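Local structure of beta-ketothiolase BktB (Ralstonia eutropha, 4NZS) at residues A[16-21]-A[258-263]; A[59-64]-A[121-126]. The protein catalyses the condensation of two acetyl-CoA molecules to acetoacetyl-CoA, and of acetyl-CoA with propionyl-CoA to beta-ketovaleryl-CoA, for polyhydroxyalkanoate production. All coordinates share one frame; numbering follows the deposited sequence.

Contact 1 of 2, residues A[16-21]-A[258-263]; sequences VRTAIG and DAAAAV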
loop_
_atom_site.group_PDB
_atom_site.type_symbol
_atom_site.label_atom_id
_atom_site.label_comp_id
_atom_site.label_asym_id
_atom_site.label_seq_id
_atom_site.Cartn_x
_atom_site.Cartn_y
_atom_site.Cartn_z
ATOM N N VAL A 16 -26.188 -0.561 27.568
ATOM C CA VAL A 16 -25.087 0.380 27.797
ATOM C C VAL A 16 -24.309 0.722 26.496
ATOM O O VAL A 16 -24.388 -0.033 25.495
ATOM C CB VAL A 16 -24.167 -0.229 28.913
ATOM C CG1 VAL A 16 -22.700 -0.380 28.484
ATOM C CG2 VAL A 16 -24.268 0.560 30.206
ATOM N N ARG A 17 -23.540 1.823 26.528
ATOM C CA ARG A 17 -22.795 2.256 25.354
ATOM C C ARG A 17 -21.576 3.148 25.628
ATOM O O ARG A 17 -21.557 3.854 26.567
ATOM C CB ARG A 17 -23.737 3.031 24.446
ATOM C CG ARG A 17 -24.237 4.352 24.996
ATOM C CD ARG A 17 -24.894 5.097 23.830
ATOM N NE ARG A 17 -25.422 6.423 24.107
ATOM C CZ ARG A 17 -24.730 7.548 24.017
ATOM N NH1 ARG A 17 -23.444 7.540 23.731
ATOM N NH2 ARG A 17 -25.318 8.699 24.270
ATOM N N THR A 18 -20.552 3.099 24.792
ATOM C CA THR A 18 -19.582 4.199 24.763
ATOM C C THR A 18 -20.348 5.426 24.381
ATOM O O THR A 18 -21.472 5.325 23.902
ATOM C CB THR A 18 -18.444 4.010 23.724
ATOM O OG1 THR A 18 -18.954 4.093 22.388
ATOM C CG2 THR A 18 -17.759 2.628 23.949
ATOM N N ALA A 19 -19.742 6.563 24.664
ATOM C CA ALA A 19 -20.088 7.834 24.034
ATOM C C ALA A 19 -19.649 7.775 22.589
ATOM O O ALA A 19 -18.822 6.934 22.253
ATOM C CB ALA A 19 -19.336 8.967 24.740
ATOM N N ILE A 20 -20.085 8.722 21.760
ATOM C CA ILE A 20 -19.823 8.664 20.334
ATOM C C ILE A 20 -18.710 9.605 19.958
ATOM O O ILE A 20 -18.768 10.788 20.327
ATOM C CB ILE A 20 -21.060 9.043 19.532
ATOM C CG1 ILE A 20 -22.192 8.086 19.889
ATOM C CG2 ILE A 20 -20.749 8.989 18.037
ATOM C CD1 ILE A 20 -23.605 8.575 19.567
ATOM N N GLY A 21 -17.735 9.087 19.190
ATOM C CA GLY A 21 -16.645 9.873 18.665
ATOM C C GLY A 21 -16.896 10.486 17.281
ATOM O O GLY A 21 -17.669 9.939 16.469
ATOM N N ASP A 258 -17.530 6.987 15.593
ATOM C CA ASP A 258 -16.988 5.784 16.209
ATOM C C ASP A 258 -17.820 5.370 17.465
ATOM O O ASP A 258 -18.103 6.237 18.295
ATOM C CB ASP A 258 -15.539 6.063 16.623
ATOM C CG ASP A 258 -14.624 6.529 15.468
ATOM O OD1 ASP A 258 -14.602 5.921 14.378
ATOM O OD2 ASP A 258 -13.818 7.464 15.697
ATOM N N ALA A 259 -18.227 4.083 17.630
ATOM C CA ALA A 259 -18.860 3.663 18.907
ATOM C C ALA A 259 -19.168 2.206 19.098
ATOM O O ALA A 259 -19.058 1.392 18.183
ATOM C CB ALA A 259 -20.114 4.435 19.145
ATOM N N ALA A 260 -19.532 1.873 20.336
ATOM C CA ALA A 260 -20.115 0.558 20.633
ATOM C C ALA A 260 -21.372 0.629 21.513
ATOM O O ALA A 260 -21.746 1.679 22.051
ATOM C CB ALA A 260 -19.066 -0.346 21.287
ATOM N N ALA A 261 -22.035 -0.502 21.667
ATOM C CA ALA A 261 -23.217 -0.568 22.518
ATOM C C ALA A 261 -23.603 -1.984 22.790
ATOM O O ALA A 261 -23.574 -2.776 21.844
ATOM C CB ALA A 261 -24.382 0.091 21.840
ATOM N N ALA A 262 -24.024 -2.293 24.031
ATOM C CA ALA A 262 -24.560 -3.637 24.332
ATOM C C ALA A 262 -25.801 -3.649 25.219
ATOM O O ALA A 262 -26.025 -2.766 26.053
ATOM C CB ALA A 262 -23.489 -4.525 24.946
ATOM N N VAL A 263 -26.619 -4.669 25.013
ATOM C CA VAL A 263 -27.684 -4.944 25.942
ATOM C C VAL A 263 -27.476 -6.346 26.440
ATOM O O VAL A 263 -27.104 -7.236 25.648
ATOM C CB VAL A 263 -29.077 -4.829 25.321
ATOM C CG1 VAL A 263 -29.185 -3.534 24.548
ATOM C CG2 VAL A 263 -29.402 -6.039 24.456
#
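Thr18 meets Ala260 where regular antiparallel pairing between 16-21 and 258-263 gives way to a short bulging loop. Its OG1 sits between the backbone N and the carbonyl carbon (chi1 68°), which turns the hydroxyl onto the neighbouring strand: Ala260 N donates to OG1 at 3.1 Å, nearly straight, at 170°. OG1 in turn donates to Ala19 O, approaching from above that carbonyl's plane at 2.8 Å. The hydroxyl thus stands in for a main-chain acceptor while CG2 lies against Ala260 CB. On one side of the loop Val16 and Ala262 form a hydrogen-bonded pair, Val16 N reaching Ala262 O at 2.7 Å; on the other, Gly21 pairs with Asp258, the register having slipped by one residue. The segments lie on neighbouring strands, 10-22 and 257-267, in the N-terminal half of the thiolase fold, between helix 357-375 on the face of Arg17 and Ala261 and helix 32-47 on that of Val16 and Ala262. Arg17 lays only its CB on Ala261 CB (4.0 Å); its extended chain leads away, and NH1 returns to Thr18 O in that carbonyl's plane, on a lone pair, while also forming a salt bridge with Asp222. Still within the loop, Ile20 sets CG1 4.3 Å from Ala259 CB, and Asp258 turns its carboxylate to Ser126.

Contact 2 of 2, residues A[59-64]-A[121-126]; sequences FGNVIQ and GAESMS
Glu123 reaches across from strand 116-124 to the turn that follows strand 57-60, and its carboxylate meets the backbone of Val62 and Ile63. From CB the chain first runs anti to the backbone N (chi1 -164°), then bends about the CB-CG bond (chi2 82°), which brings CD to 3.7 Å from Val62 N. OE1, at one branch of the tip, accepts from Ile63 N at 3.2 Å through its syn lone pair, the N-H pointing well at it (162°). The same oxygen takes a long, weak bond from Val62 N and lies 3.5 Å from Ile63 CB, the two side chains crossing at about a right angle. OE2, whose position is less certain, lies 3.2 Å from Val62 N and beside Val62 CG2; Gly358 N, at the start of helix 357-375, is a weak further donor to it. Nearer the strands, Ala122 N donates to Gly60 O at 2.9 Å, while the Phe59 side chain lies alongside Gly121 and Ala122, though its exact placement is doubtful. At the far end Ile63 CD1 touches Met125 CE at 4.4 Å. Val62 and Ile63 also pack on Met70 of the second subunit, and the side chain of Val62 lies about 7 Å from that of Cys95, the acyl-carrying nucleophile by similarity. A buried carboxylate facing the N-H groups of Val62 and Ile63, with a weak third from Gly358, is consistent with a negative charge stabilised by those donors, and the bonds to two successive N-H groups would tie down the chain at 62-63, beside the neighbouring subunit and near Cys95.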
loop_
_atom_site.group_PDB
_atom_site.type_symbol
_atom_site.label_atom_id
_atom_site.label_comp_id
_atom_site.label_asym_id
_atom_site.label_seq_id
_atom_site.Cartn_x
_atom_site.Cartn_y
_atom_site.Cartn_z
ATOM N N PHE A 59 -22.968 -9.305 17.512
ATOM C CA PHE A 59 -22.585 -7.948 17.260
ATOM C C PHE A 59 -22.874 -7.545 15.825
ATOM O O PHE A 59 -22.926 -8.357 14.905
ATOM C CB PHE A 59 -21.123 -7.747 17.620
ATOM C CG PHE A 59 -20.925 -7.076 18.946
ATOM C CD1 PHE A 59 -21.065 -7.779 20.122
ATOM C CD2 PHE A 59 -20.549 -5.730 19.007
ATOM C CE1 PHE A 59 -20.878 -7.153 21.340
ATOM C CE2 PHE A 59 -20.340 -5.096 20.222
ATOM C CZ PHE A 59 -20.528 -5.804 21.393
ATOM N N GLY A 60 -23.142 -6.266 15.672
ATOM C CA GLY A 60 -23.330 -5.651 14.383
ATOM C C GLY A 60 -22.127 -4.780 14.112
ATOM O O GLY A 60 -21.635 -4.001 14.981
ATOM N N ASN A 61 -21.627 -4.940 12.901
ATOM C CA ASN A 61 -20.504 -4.166 12.450
ATOM C C ASN A 61 -20.552 -4.181 10.962
ATOM O O ASN A 61 -21.028 -5.182 10.386
ATOM C CB ASN A 61 -19.223 -4.844 12.904
ATOM C CG ASN A 61 -18.019 -4.267 12.237
ATOM O OD1 ASN A 61 -17.592 -3.167 12.573
ATOM N ND2 ASN A 61 -17.525 -4.938 11.245
ATOM N N VAL A 62 -20.013 -3.154 10.316
ATOM C CA VAL A 62 -19.972 -3.241 8.844
ATOM C C VAL A 62 -18.625 -3.284 8.172
ATOM O O VAL A 62 -18.382 -4.045 7.213
ATOM C CB VAL A 62 -20.762 -2.108 8.189
ATOM C CG1 VAL A 62 -20.902 -2.403 6.709
ATOM C CG2 VAL A 62 -22.132 -2.002 8.824
ATOM N N ILE A 63 -17.775 -2.401 8.636
ATOM C CA ILE A 63 -16.525 -2.158 8.036
ATOM C C ILE A 63 -15.467 -2.858 8.888
ATOM O O ILE A 63 -15.337 -2.579 10.067
ATOM C CB ILE A 63 -16.209 -0.664 8.088
ATOM C CG1 ILE A 63 -17.213 0.172 7.286
ATOM C CG2 ILE A 63 -14.824 -0.435 7.521
ATOM C CD1 ILE A 63 -17.032 1.692 7.486
ATOM N N GLN A 64 -14.681 -3.716 8.254
ATOM C CA GLN A 64 -13.569 -4.377 8.871
ATOM C C GLN A 64 -12.351 -3.433 8.862
ATOM O O GLN A 64 -11.910 -2.923 7.838
ATOM C CB GLN A 64 -13.312 -5.664 8.146
ATOM C CG GLN A 64 -14.580 -6.449 8.078
ATOM C CD GLN A 64 -14.412 -7.845 7.548
ATOM O OE1 GLN A 64 -15.352 -8.644 7.620
ATOM N NE2 GLN A 64 -13.239 -8.153 6.998
ATOM N N GLY A 121 -23.136 -3.789 19.258
ATOM C CA GLY A 121 -22.478 -3.450 18.011
ATOM C C GLY A 121 -21.249 -2.590 18.178
ATOM O O GLY A 121 -21.122 -1.921 19.181
ATOM N N ALA A 122 -20.356 -2.572 17.198
ATOM C CA ALA A 122 -19.243 -1.629 17.263
ATOM C C ALA A 122 -18.827 -1.184 15.872
ATOM O O ALA A 122 -18.817 -1.993 14.926
ATOM C CB ALA A 122 -18.061 -2.238 18.016
ATOM N N GLU A 123 -18.457 0.093 15.763
ATOM C CA GLU A 123 -18.127 0.677 14.465
ATOM C C GLU A 123 -17.139 1.790 14.654
ATOM O O GLU A 123 -17.411 2.685 15.436
ATOM C CB GLU A 123 -19.357 1.275 13.788
ATOM C CG GLU A 123 -19.159 1.552 12.313
ATOM C CD GLU A 123 -19.353 0.284 11.486
ATOM O OE1 GLU A 123 -18.371 -0.199 10.852
ATOM O OE2 GLU A 123 -20.508 -0.241 11.493
ATOM N N SER A 124 -15.998 1.730 13.963
ATOM C CA SER A 124 -14.931 2.725 14.072
ATOM C C SER A 124 -14.617 3.232 12.727
ATOM O O SER A 124 -13.662 2.807 12.119
ATOM C CB SER A 124 -13.636 2.167 14.609
ATOM O OG SER A 124 -12.807 3.266 15.017
ATOM N N MET A 125 -15.431 4.149 12.243
ATOM C CA MET A 125 -15.182 4.734 10.948
ATOM C C MET A 125 -13.819 5.429 10.914
ATOM O O MET A 125 -13.157 5.427 9.922
ATOM C CB MET A 125 -16.348 5.688 10.585
ATOM C CG MET A 125 -17.688 4.964 10.587
ATOM S SD MET A 125 -19.088 5.904 10.066
ATOM C CE MET A 125 -19.293 5.367 8.392
ATOM N N SER A 126 -13.294 5.933 12.004
ATOM C CA SER A 126 -11.993 6.579 11.846
ATOM C C SER A 126 -10.962 5.586 11.421
ATOM O O SER A 126 -10.014 5.938 10.725
ATOM C CB SER A 126 -11.510 7.242 13.146
ATOM O OG SER A 126 -12.489 8.078 13.752
#

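In the fold
From the N terminus, the chain lays down strand 10-22 and moves through helix 32-47 to strand 57-60 and the turn of contact 2. Helices and strand 88-92 intervene before 121-126 closes that loop, placing strand 116-124 parallel to 57-60. Only much later, at 258-263, does contact 1 close the larger loop, within which contact 2 is wholly nested. The two meet because strand 257-267 lies between 10-22 and 116-124: Ala259 N reaches Glu123 O at 2.7 Å, a probable hydrogen bond. Together they join four neighbouring strands of the mixed sheet, 57-60, 116-124, 257-267 and 10-22, with Ile20 and Met125 both approaching His355, the predicted proton acceptor.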